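Local coordinates for imelysin-like protein (Psychrobacter arcticus, PDB 3PF0), which is of unknown function but belongs to the imelysin-like family, whose members are classed as putative metalloendopeptidases of peptidase family M75, at residues V44-E49 with P350-R355; D61-A66 with N228-S233; Q82-K87 with Q96-Q101; E173-N178 with A187-A192. One frame throughout, in Å; residues are numbered along the deposited sequence.

How the interactions relate
Interactions 1, 2 and 3 all use helix 48-84: its leading loop, its middle and its C-terminal end. Interaction 2 is the most central and fully buried, an all-apolar contact around a tryptophan. Interactions 1 and 3 lie farther out, partly buried and with centres about 49 Å apart, on opposite sides of the chain's centre. Only interaction 1 carries a hydrogen bond across its two segments; the other three depend on side-chain packing. Interaction 4 is buried although well away from the centre, and it adjoins interaction 3, where Arg99 is hydrogen-bonded to Leu175 O. Likewise 350-355 adjoins 228-233, so the four contacts form two neighbouring pairs.

Interaction 1 (V44-E49 with P350-R355); sequences VDISAE and PTLGIR
Val44 meets Thr351 through the one polar link of this contact, a backbone hydrogen bond. Val44 N donates to Thr351 O at 2.8 Å with an N-H...O angle of 159°. The acceptor lies at the C-terminal end of helix 327-351, which stops in a Schellman motif. Gly353, with positive phi, turns the chain there, a conformation easy for a residue without a side chain.

Hydrocarbon packs beside this bond. The methyl Val44 CG2 lies 3.3 Å from Thr351 O, and Val44 CG1 meets Thr351 CG2 at 3.9 Å. Thr351 has chi1 of -64°, which puts OG1 beside its own backbone N and leaves the methyl CG2 anti to that nitrogen, facing Val44; the hydroxyl is thereby turned back to bond Gln347 O, and a beta-branched residue can serve both surroundings. Farther along, Ile46 CD1 lies 4.0 Å from Leu352 CD2 and 3.7 Å from Leu352 O, the two side chains crossing at a slant. Ile291 touches both of them, and Leu352 also packs on Phe231, so long branched hydrocarbon suits this apolar patch against helices 286-292 and 225-250.

In chemical terms, a carbonyl at a helix terminus, where regular bonding runs out, gains a donor from the loop that precedes helix 48-84, and hydrocarbon flanks that bond. The chain near its two modelled ends is held together as a result.

Interaction 2 (D61-A66 with N228-S233); sequences DMVIPA and NQWFNS
Met62 and Val63 both reach the six-membered ring of Trp230, and their contact with it is wholly apolar. The selenium of selenomethionine 62, SE, is 4.3 Å from Trp230 CZ2, and Val63 CG2 is 4.1 Å from Trp230 CZ3. Both approach the ring obliquely. The backbones stand well apart, with 10.2 Å between the CA atoms of Val63 and Trp230, a gap that the long reach of an indole suits. Trp230 has CG anti to its backbone N (chi1 165°), which carries the indole toward helix 48-84. Trp230 CD1 sits 3.5 Å above one face of the Phe231 ring, offset toward its rim.

Here two long helices of an all-helical fold pack together near its centre, with Val58 touching both Val63 and Trp230, and Trp207 of helix 183-214 lying against Val63. Helix 48-84 is irregular at this point, with a wider pi-type turn at 61-63 and a kink at Pro65, whose nitrogen has no hydrogen to give.

Among polar bonds, Trp230 NE1 is hydrogen-bonded to Tyr54 OH, which satisfies the buried indole nitrogen. Asn232 ND2 donates to Asn228 O at 2.8 Å from above the carbonyl plane; Asn232 N takes the same oxygen from the opposite face, so two bonds grip it. Asn228 OD1 is bonded to Arg355 N and Asn232 ND2 to Arg355 O.

Interaction 3 (Q82-K87 with Q96-Q101); sequences QKHCQK and QALRDQ
A helical hairpin brings His84, near the C-terminal end of helix 48-84, against Ala97 and Leu98 of helix 92-112, which runs back antiparallel after a short connection. The imidazole does the touching on one side. Its CD2 is 4.2 Å from Leu98 CD2, and its NE2 is 4.4 Å from Ala97 CB, with both methyl groups approaching the ring obliquely. A chi1 of -62° sets the ring beside the backbone N of His84 and points it at the opposite helix.

Residue types match their depth. Leu98 is buried, and it goes on to touch Leu80, Ala81 and Leu181, so a branched apolar chain fits; Ala97, closer to the surface, offers just a methyl near NE2 of the partly exposed imidazole. No hydrogen bond joins the segments, leaving dispersion contacts to hold them. On the outer side of helix 92-112, Gln96 NE2 donates to Asp100 OD1 at 3.2 Å, meeting the carboxylate from above its plane, a side-chain link one turn apart.

Both segments are also tied to other parts of the chain. Cys85 forms a disulfide with Cys186, which ties this turn to the start of helix 183-214, and Arg99 NE is hydrogen-bonded to Leu175 O while its guanidinium makes a cation-pi contact with Tyr176. Short connection, antiparallel course and side chains packed between the two helices are those of a helical hairpin within an all-helical protein.

Interaction 4 (E173-N178 with A187-A192); sequences EALYAN and AYVMSA
Tyr188 and Ala174 make the tightest approach here, and Tyr188 can be followed outward from helix 183-214. From CB, the CG atom stands anti to the backbone N (chi1 172°), and the ring leaves the helix toward 173-178. Its CD2 lies 3.5 Å from Ala174 CB, and CE2, next along the ring, is 3.6 Å from the same methyl, which comes in obliquely. Ala192 CB, one turn on in the same helix, lies 3.8 Å above one ring face, offset toward the rim. Val143, Leu146 and Ile147 of helix 138-149 also touch the side chain. At the tip, OH is hydrogen-bonded to Val165 O, so a tyrosine can be buried with its hydroxyl satisfied.

Beside the ring, Val189 CG2 is 4.0 Å from Ala174 CB and also 4.0 Å from Leu175 CD2. The Leu175 and Val189 side chains cross at about a right angle, and Leu175 continues against Leu95, Leu98 and Trp102 of helix 92-112, while Val189 touches Ala81. Alanine suits the middle of the interface: with one methyl, it allows the CA atoms of Ala174 and Val189 to come within 6.9 Å.

All four touching residues are buried and no polar bond crosses between the segments, which implies that helices 167-176 and 183-214 are joined here by shape and hydrophobic burial, with the tyrosine's polar end served by a third part of the chain.

Interaction 1 (V44-E49 with P350-R355)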
# COMPACT_ATOMS: atom_id res chain seq x y z
N VAL A 44 -0.64 -7.12 -28.71
CA VAL A 44 -2.03 -7.54 -28.93
C VAL A 44 -2.88 -6.34 -29.33
O VAL A 44 -2.55 -5.20 -28.99
CB VAL A 44 -2.67 -8.29 -27.72
CG1 VAL A 44 -1.99 -9.63 -27.46
CG2 VAL A 44 -2.71 -7.44 -26.45
N ASP A 45 -3.99 -6.59 -30.05
CA ASP A 45 -4.91 -5.54 -30.47
C ASP A 45 -5.96 -5.30 -29.40
O ASP A 45 -6.67 -6.23 -29.02
CB ASP A 45 -5.57 -5.89 -31.82
CG ASP A 45 -4.62 -5.89 -32.99
OD1 ASP A 45 -4.19 -4.79 -33.40
OD2 ASP A 45 -4.30 -6.98 -33.50
N ILE A 46 -6.03 -4.06 -28.88
CA ILE A 46 -7.01 -3.65 -27.87
C ILE A 46 -7.87 -2.54 -28.48
O ILE A 46 -7.34 -1.49 -28.85
CB ILE A 46 -6.37 -3.20 -26.52
CG1 ILE A 46 -5.31 -4.20 -26.01
CG2 ILE A 46 -7.46 -2.93 -25.45
CD1 ILE A 46 -4.30 -3.63 -25.03
N SER A 47 -9.20 -2.76 -28.57
CA SER A 47 -10.12 -1.75 -29.10
C SER A 47 -10.35 -0.65 -28.05
O SER A 47 -10.10 -0.86 -26.86
CB SER A 47 -11.44 -2.38 -29.52
OG SER A 47 -12.18 -2.85 -28.41
N ALA A 48 -10.80 0.53 -28.51
CA ALA A 48 -11.09 1.68 -27.65
C ALA A 48 -12.16 1.33 -26.61
O ALA A 48 -12.06 1.76 -25.47
CB ALA A 48 -11.55 2.86 -28.49
N GLU A 49 -13.14 0.49 -27.00
CA GLU A 49 -14.24 0.04 -26.15
C GLU A 49 -13.77 -0.98 -25.11
O GLU A 49 -14.15 -0.86 -23.94
CB GLU A 49 -15.39 -0.52 -26.98
CG GLU A 49 -16.77 -0.30 -26.37
CD GLU A 49 -17.15 1.13 -26.01
OE1 GLU A 49 -16.87 2.05 -26.81
OE2 GLU A 49 -17.76 1.32 -24.93
N PRO A 350 5.15 -4.46 -23.29
CA PRO A 350 5.19 -4.45 -24.77
C PRO A 350 4.02 -5.21 -25.44
O PRO A 350 3.63 -4.84 -26.55
CB PRO A 350 6.53 -5.10 -25.11
CG PRO A 350 6.86 -5.92 -23.94
CD PRO A 350 6.32 -5.20 -22.75
N THR A 351 3.47 -6.25 -24.76
CA THR A 351 2.33 -7.03 -25.27
C THR A 351 1.09 -6.13 -25.28
O THR A 351 0.33 -6.17 -26.24
CB THR A 351 2.12 -8.31 -24.44
OG1 THR A 351 3.27 -9.14 -24.59
CG2 THR A 351 0.88 -9.09 -24.84
N LEU A 352 0.92 -5.29 -24.24
CA LEU A 352 -0.19 -4.36 -24.14
C LEU A 352 0.02 -3.11 -25.03
O LEU A 352 -0.87 -2.26 -25.10
CB LEU A 352 -0.42 -3.95 -22.67
CG LEU A 352 -0.95 -5.04 -21.72
CD1 LEU A 352 -0.69 -4.67 -20.27
CD2 LEU A 352 -2.43 -5.31 -21.95
N GLY A 353 1.18 -3.02 -25.68
CA GLY A 353 1.55 -1.92 -26.56
C GLY A 353 1.75 -0.57 -25.89
O GLY A 353 1.66 0.47 -26.55
N ILE A 354 2.03 -0.58 -24.57
CA ILE A 354 2.25 0.62 -23.76
C ILE A 354 3.77 0.81 -23.50
O ILE A 354 4.57 0.13 -24.14
CB ILE A 354 1.40 0.64 -22.46
CG1 ILE A 354 1.49 -0.69 -21.67
CG2 ILE A 354 -0.06 1.03 -22.78
CD1 ILE A 354 0.99 -0.63 -20.29
N ARG A 355 4.16 1.77 -22.62
CA ARG A 355 5.58 2.09 -22.40
C ARG A 355 6.03 1.96 -20.95
O ARG A 355 5.25 2.20 -20.02
CB ARG A 355 5.88 3.53 -22.88
CG ARG A 355 5.65 3.75 -24.38
CD ARG A 355 5.06 5.11 -24.70
NE ARG A 355 3.80 5.38 -23.98
CZ ARG A 355 2.60 5.00 -24.39
NH1 ARG A 355 2.45 4.32 -25.52
NH2 ARG A 355 1.52 5.30 -23.66

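Interaction 2 (D61-A66 with N228-S233)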
# COMPACT_ATOMS: atom_id res chain seq x y z
N ASP A 61 -13.92 -2.06 -9.50
CA ASP A 61 -13.69 -3.32 -8.79
C ASP A 61 -12.34 -3.38 -8.04
O ASP A 61 -12.16 -4.31 -7.25
CB ASP A 61 -13.80 -4.51 -9.76
CG ASP A 61 -15.17 -4.61 -10.44
OD1 ASP A 61 -16.17 -4.14 -9.85
OD2 ASP A 61 -15.23 -5.17 -11.56
N MSE A 62 -11.43 -2.42 -8.24
CA MSE A 62 -10.14 -2.51 -7.55
C MSE A 62 -9.73 -1.23 -6.82
O MSE A 62 -9.45 -1.29 -5.63
CB MSE A 62 -9.03 -2.95 -8.51
CG MSE A 62 -9.11 -4.43 -8.84
SE MSE A 62 -7.66 -5.03 -9.95
CE MSE A 62 -8.48 -6.65 -10.70
N VAL A 63 -9.69 -0.09 -7.53
CA VAL A 63 -9.21 1.19 -6.97
C VAL A 63 -10.16 1.69 -5.86
O VAL A 63 -9.72 1.82 -4.71
CB VAL A 63 -8.99 2.25 -8.08
CG1 VAL A 63 -8.58 3.60 -7.48
CG2 VAL A 63 -7.96 1.78 -9.10
N ILE A 64 -11.44 1.97 -6.21
CA ILE A 64 -12.47 2.46 -5.28
C ILE A 64 -12.65 1.46 -4.10
O ILE A 64 -12.55 1.93 -2.97
CB ILE A 64 -13.80 2.84 -6.00
CG1 ILE A 64 -13.57 4.06 -6.94
CG2 ILE A 64 -14.92 3.14 -4.99
CD1 ILE A 64 -14.59 4.27 -8.08
N PRO A 65 -12.78 0.11 -4.31
CA PRO A 65 -12.90 -0.80 -3.15
C PRO A 65 -11.69 -0.79 -2.22
O PRO A 65 -11.88 -0.88 -1.00
CB PRO A 65 -13.08 -2.18 -3.80
CG PRO A 65 -13.68 -1.88 -5.12
CD PRO A 65 -12.96 -0.64 -5.57
N ALA A 66 -10.45 -0.65 -2.76
CA ALA A 66 -9.24 -0.61 -1.95
C ALA A 66 -9.24 0.61 -1.04
O ALA A 66 -8.94 0.49 0.14
CB ALA A 66 -8.00 -0.62 -2.82
N ASN A 228 -1.59 3.10 -19.76
CA ASN A 228 -0.17 3.32 -19.52
C ASN A 228 0.10 3.70 -18.05
O ASN A 228 1.00 3.12 -17.44
CB ASN A 228 0.40 4.39 -20.46
CG ASN A 228 1.91 4.37 -20.51
OD1 ASN A 228 2.53 3.47 -21.08
ND2 ASN A 228 2.55 5.36 -19.89
N GLN A 229 -0.70 4.63 -17.49
CA GLN A 229 -0.56 5.09 -16.11
C GLN A 229 -0.86 3.97 -15.12
O GLN A 229 -0.14 3.85 -14.13
CB GLN A 229 -1.46 6.31 -15.83
CG GLN A 229 -1.02 7.07 -14.56
CD GLN A 229 -1.46 8.51 -14.50
OE1 GLN A 229 -2.55 8.90 -14.94
NE2 GLN A 229 -0.63 9.32 -13.86
N TRP A 230 -1.93 3.19 -15.37
CA TRP A 230 -2.36 2.09 -14.52
C TRP A 230 -1.27 1.00 -14.38
O TRP A 230 -0.93 0.65 -13.25
CB TRP A 230 -3.68 1.48 -15.06
CG TRP A 230 -4.06 0.14 -14.50
CD1 TRP A 230 -4.18 -1.03 -15.20
CD2 TRP A 230 -4.36 -0.18 -13.13
NE1 TRP A 230 -4.55 -2.05 -14.35
CE2 TRP A 230 -4.68 -1.56 -13.08
CE3 TRP A 230 -4.37 0.56 -11.93
CZ2 TRP A 230 -5.02 -2.21 -11.89
CZ3 TRP A 230 -4.70 -0.08 -10.75
CH2 TRP A 230 -5.03 -1.45 -10.74
N PHE A 231 -0.72 0.50 -15.49
CA PHE A 231 0.29 -0.56 -15.43
C PHE A 231 1.65 -0.05 -14.96
O PHE A 231 2.41 -0.82 -14.36
CB PHE A 231 0.41 -1.30 -16.77
CG PHE A 231 -0.73 -2.25 -16.98
CD1 PHE A 231 -0.75 -3.49 -16.34
CD2 PHE A 231 -1.81 -1.90 -17.78
CE1 PHE A 231 -1.82 -4.36 -16.51
CE2 PHE A 231 -2.89 -2.77 -17.94
CZ PHE A 231 -2.89 -4.00 -17.30
N ASN A 232 1.95 1.25 -15.17
CA ASN A 232 3.19 1.80 -14.65
C ASN A 232 3.07 1.97 -13.13
O ASN A 232 4.06 1.84 -12.42
CB ASN A 232 3.56 3.11 -15.33
CG ASN A 232 4.41 2.87 -16.54
OD1 ASN A 232 5.62 2.66 -16.43
ND2 ASN A 232 3.78 2.81 -17.71
N SER A 233 1.83 2.18 -12.65
CA SER A 233 1.52 2.28 -11.23
C SER A 233 1.74 0.91 -10.58
O SER A 233 2.31 0.84 -9.49
CB SER A 233 0.08 2.74 -11.03
OG SER A 233 -0.20 3.00 -9.67

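Interaction 3 (Q82-K87 with Q96-Q101)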
# COMPACT_ATOMS: atom_id res chain seq x y z
N GLN A 82 -11.83 4.75 20.59
CA GLN A 82 -12.81 5.59 21.28
C GLN A 82 -13.50 4.80 22.42
O GLN A 82 -13.73 5.34 23.50
CB GLN A 82 -13.84 6.14 20.28
CG GLN A 82 -14.97 6.97 20.90
CD GLN A 82 -15.88 7.54 19.84
OE1 GLN A 82 -16.91 6.94 19.50
NE2 GLN A 82 -15.52 8.70 19.30
N LYS A 83 -13.82 3.53 22.16
CA LYS A 83 -14.46 2.67 23.16
C LYS A 83 -13.50 2.33 24.32
O LYS A 83 -13.84 2.58 25.48
CB LYS A 83 -14.99 1.38 22.50
CG LYS A 83 -16.31 1.57 21.79
CD LYS A 83 -16.71 0.35 20.98
CE LYS A 83 -18.17 0.41 20.57
NZ LYS A 83 -18.50 1.67 19.85
N HIS A 84 -12.31 1.79 24.01
CA HIS A 84 -11.36 1.36 25.04
C HIS A 84 -10.75 2.52 25.84
O HIS A 84 -10.50 2.35 27.03
CB HIS A 84 -10.24 0.47 24.45
CG HIS A 84 -10.74 -0.82 23.85
ND1 HIS A 84 -11.86 -1.48 24.35
CD2 HIS A 84 -10.24 -1.53 22.81
CE1 HIS A 84 -12.01 -2.55 23.60
NE2 HIS A 84 -11.06 -2.64 22.67
N CYS A 85 -10.55 3.69 25.22
CA CYS A 85 -9.93 4.83 25.90
C CYS A 85 -10.82 5.50 26.97
O CYS A 85 -10.30 6.26 27.79
CB CYS A 85 -9.38 5.83 24.89
SG CYS A 85 -7.89 5.23 24.05
N GLN A 86 -12.10 5.10 27.06
CA GLN A 86 -13.00 5.52 28.12
C GLN A 86 -12.56 4.90 29.48
O GLN A 86 -12.86 5.46 30.54
CB GLN A 86 -14.45 5.14 27.78
CG GLN A 86 -15.10 6.13 26.83
CD GLN A 86 -16.53 5.76 26.54
OE1 GLN A 86 -16.85 5.23 25.46
NE2 GLN A 86 -17.43 6.04 27.48
N LYS A 87 -11.84 3.77 29.42
CA LYS A 87 -11.30 3.07 30.60
C LYS A 87 -9.75 3.10 30.57
O LYS A 87 -9.10 2.06 30.72
CB LYS A 87 -11.86 1.63 30.69
CG LYS A 87 -13.37 1.55 30.89
CD LYS A 87 -13.88 0.11 30.85
CE LYS A 87 -15.39 0.05 30.82
NZ LYS A 87 -15.89 -1.35 30.93
N GLN A 96 -4.04 -5.14 22.69
CA GLN A 96 -3.75 -6.12 21.63
C GLN A 96 -4.76 -5.98 20.48
O GLN A 96 -4.36 -6.02 19.32
CB GLN A 96 -3.70 -7.56 22.16
CG GLN A 96 -2.88 -8.52 21.27
CD GLN A 96 -1.51 -7.98 20.88
OE1 GLN A 96 -0.67 -7.61 21.73
NE2 GLN A 96 -1.25 -7.91 19.57
N ALA A 97 -6.04 -5.77 20.81
CA ALA A 97 -7.11 -5.56 19.84
C ALA A 97 -6.82 -4.31 18.99
O ALA A 97 -7.00 -4.34 17.77
CB ALA A 97 -8.46 -5.43 20.55
N LEU A 98 -6.30 -3.24 19.61
CA LEU A 98 -5.93 -2.00 18.89
C LEU A 98 -4.74 -2.26 17.94
O LEU A 98 -4.74 -1.77 16.81
CB LEU A 98 -5.61 -0.84 19.84
CG LEU A 98 -6.78 -0.23 20.63
CD1 LEU A 98 -6.34 0.97 21.42
CD2 LEU A 98 -7.93 0.17 19.72
N ARG A 99 -3.77 -3.05 18.39
CA ARG A 99 -2.58 -3.42 17.62
C ARG A 99 -2.95 -4.32 16.43
O ARG A 99 -2.45 -4.12 15.33
CB ARG A 99 -1.55 -4.12 18.51
CG ARG A 99 -0.84 -3.16 19.45
CD ARG A 99 0.07 -3.92 20.37
NE ARG A 99 0.83 -3.03 21.25
CZ ARG A 99 1.76 -3.45 22.10
NH1 ARG A 99 2.05 -4.74 22.19
NH2 ARG A 99 2.41 -2.58 22.86
N ASP A 100 -3.86 -5.29 16.65
CA ASP A 100 -4.34 -6.20 15.62
C ASP A 100 -5.09 -5.44 14.53
O ASP A 100 -4.86 -5.71 13.36
CB ASP A 100 -5.24 -7.29 16.23
CG ASP A 100 -4.51 -8.28 17.11
OD1 ASP A 100 -3.26 -8.25 17.14
OD2 ASP A 100 -5.20 -9.07 17.81
N GLN A 101 -5.98 -4.50 14.92
CA GLN A 101 -6.76 -3.69 14.00
C GLN A 101 -5.84 -2.71 13.23
O GLN A 101 -6.09 -2.44 12.06
CB GLN A 101 -7.90 -2.96 14.72
CG GLN A 101 -8.90 -2.22 13.81
CD GLN A 101 -9.34 -2.99 12.57
OE1 GLN A 101 -9.53 -4.21 12.58
NE2 GLN A 101 -9.52 -2.28 11.48

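Interaction 4 (E173-N178 with A187-A192)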
# COMPACT_ATOMS: atom_id res chain seq x y z
N GLU A 173 3.74 3.63 15.98
CA GLU A 173 4.65 4.12 16.99
C GLU A 173 3.92 4.32 18.32
O GLU A 173 4.43 3.88 19.34
CB GLU A 173 5.33 5.41 16.52
CG GLU A 173 6.44 5.91 17.43
CD GLU A 173 7.50 4.89 17.81
OE1 GLU A 173 8.30 4.50 16.93
OE2 GLU A 173 7.51 4.45 18.99
N ALA A 174 2.74 4.98 18.30
CA ALA A 174 1.98 5.23 19.52
C ALA A 174 1.45 3.93 20.16
O ALA A 174 1.46 3.81 21.39
CB ALA A 174 0.83 6.17 19.25
N LEU A 175 1.03 2.94 19.33
CA LEU A 175 0.51 1.66 19.84
C LEU A 175 1.60 0.69 20.32
O LEU A 175 1.33 -0.15 21.19
CB LEU A 175 -0.38 0.97 18.78
CG LEU A 175 -1.71 1.67 18.50
CD1 LEU A 175 -2.34 1.14 17.24
CD2 LEU A 175 -2.67 1.57 19.68
N TYR A 176 2.83 0.82 19.80
CA TYR A 176 3.94 -0.06 20.17
C TYR A 176 5.01 0.57 21.07
O TYR A 176 5.98 -0.12 21.41
CB TYR A 176 4.59 -0.62 18.91
CG TYR A 176 3.82 -1.78 18.34
CD1 TYR A 176 2.77 -1.57 17.46
CD2 TYR A 176 4.10 -3.09 18.73
CE1 TYR A 176 2.02 -2.64 16.96
CE2 TYR A 176 3.38 -4.16 18.22
CZ TYR A 176 2.34 -3.93 17.34
OH TYR A 176 1.63 -4.99 16.85
N ALA A 177 4.83 1.84 21.49
CA ALA A 177 5.78 2.56 22.35
C ALA A 177 5.90 1.91 23.72
O ALA A 177 6.99 1.89 24.29
CB ALA A 177 5.36 4.01 22.51
N ASN A 178 4.76 1.44 24.27
CA ASN A 178 4.67 0.81 25.59
C ASN A 178 3.62 -0.29 25.58
O ASN A 178 2.89 -0.41 24.60
CB ASN A 178 4.32 1.87 26.67
CG ASN A 178 5.37 2.94 26.88
OD1 ASN A 178 6.48 2.68 27.38
ND2 ASN A 178 5.04 4.18 26.54
N ALA A 187 -5.62 9.85 23.43
CA ALA A 187 -6.11 11.00 22.68
C ALA A 187 -5.42 11.07 21.32
O ALA A 187 -6.07 11.44 20.34
CB ALA A 187 -5.87 12.30 23.45
N TYR A 188 -4.13 10.68 21.25
CA TYR A 188 -3.37 10.68 20.00
C TYR A 188 -3.89 9.60 19.04
O TYR A 188 -4.01 9.87 17.85
CB TYR A 188 -1.85 10.48 20.24
CG TYR A 188 -1.09 10.28 18.94
CD1 TYR A 188 -0.63 11.37 18.20
CD2 TYR A 188 -0.94 9.01 18.38
CE1 TYR A 188 -0.02 11.20 16.96
CE2 TYR A 188 -0.33 8.83 17.14
CZ TYR A 188 0.14 9.93 16.44
OH TYR A 188 0.72 9.75 15.21
N VAL A 189 -4.12 8.38 19.54
CA VAL A 189 -4.54 7.23 18.73
C VAL A 189 -5.91 7.52 18.12
O VAL A 189 -6.12 7.24 16.93
CB VAL A 189 -4.49 5.90 19.54
CG1 VAL A 189 -5.20 4.75 18.81
CG2 VAL A 189 -3.04 5.52 19.88
N MSE A 190 -6.81 8.15 18.90
CA MSE A 190 -8.13 8.56 18.44
C MSE A 190 -8.03 9.67 17.40
O MSE A 190 -8.69 9.59 16.36
CB MSE A 190 -9.00 9.01 19.61
CG MSE A 190 -9.50 7.86 20.48
SE MSE A 190 -10.36 8.55 22.08
CE MSE A 190 -11.94 9.38 21.26
N SER A 191 -7.17 10.68 17.67
CA SER A 191 -6.96 11.82 16.75
C SER A 191 -6.33 11.38 15.43
O SER A 191 -6.81 11.79 14.38
CB SER A 191 -6.06 12.88 17.39
OG SER A 191 -6.72 13.48 18.49
N ALA A 192 -5.27 10.55 15.49
CA ALA A 192 -4.58 10.10 14.28
C ALA A 192 -5.43 9.18 13.43
O ALA A 192 -5.46 9.36 12.23
CB ALA A 192 -3.25 9.44 14.63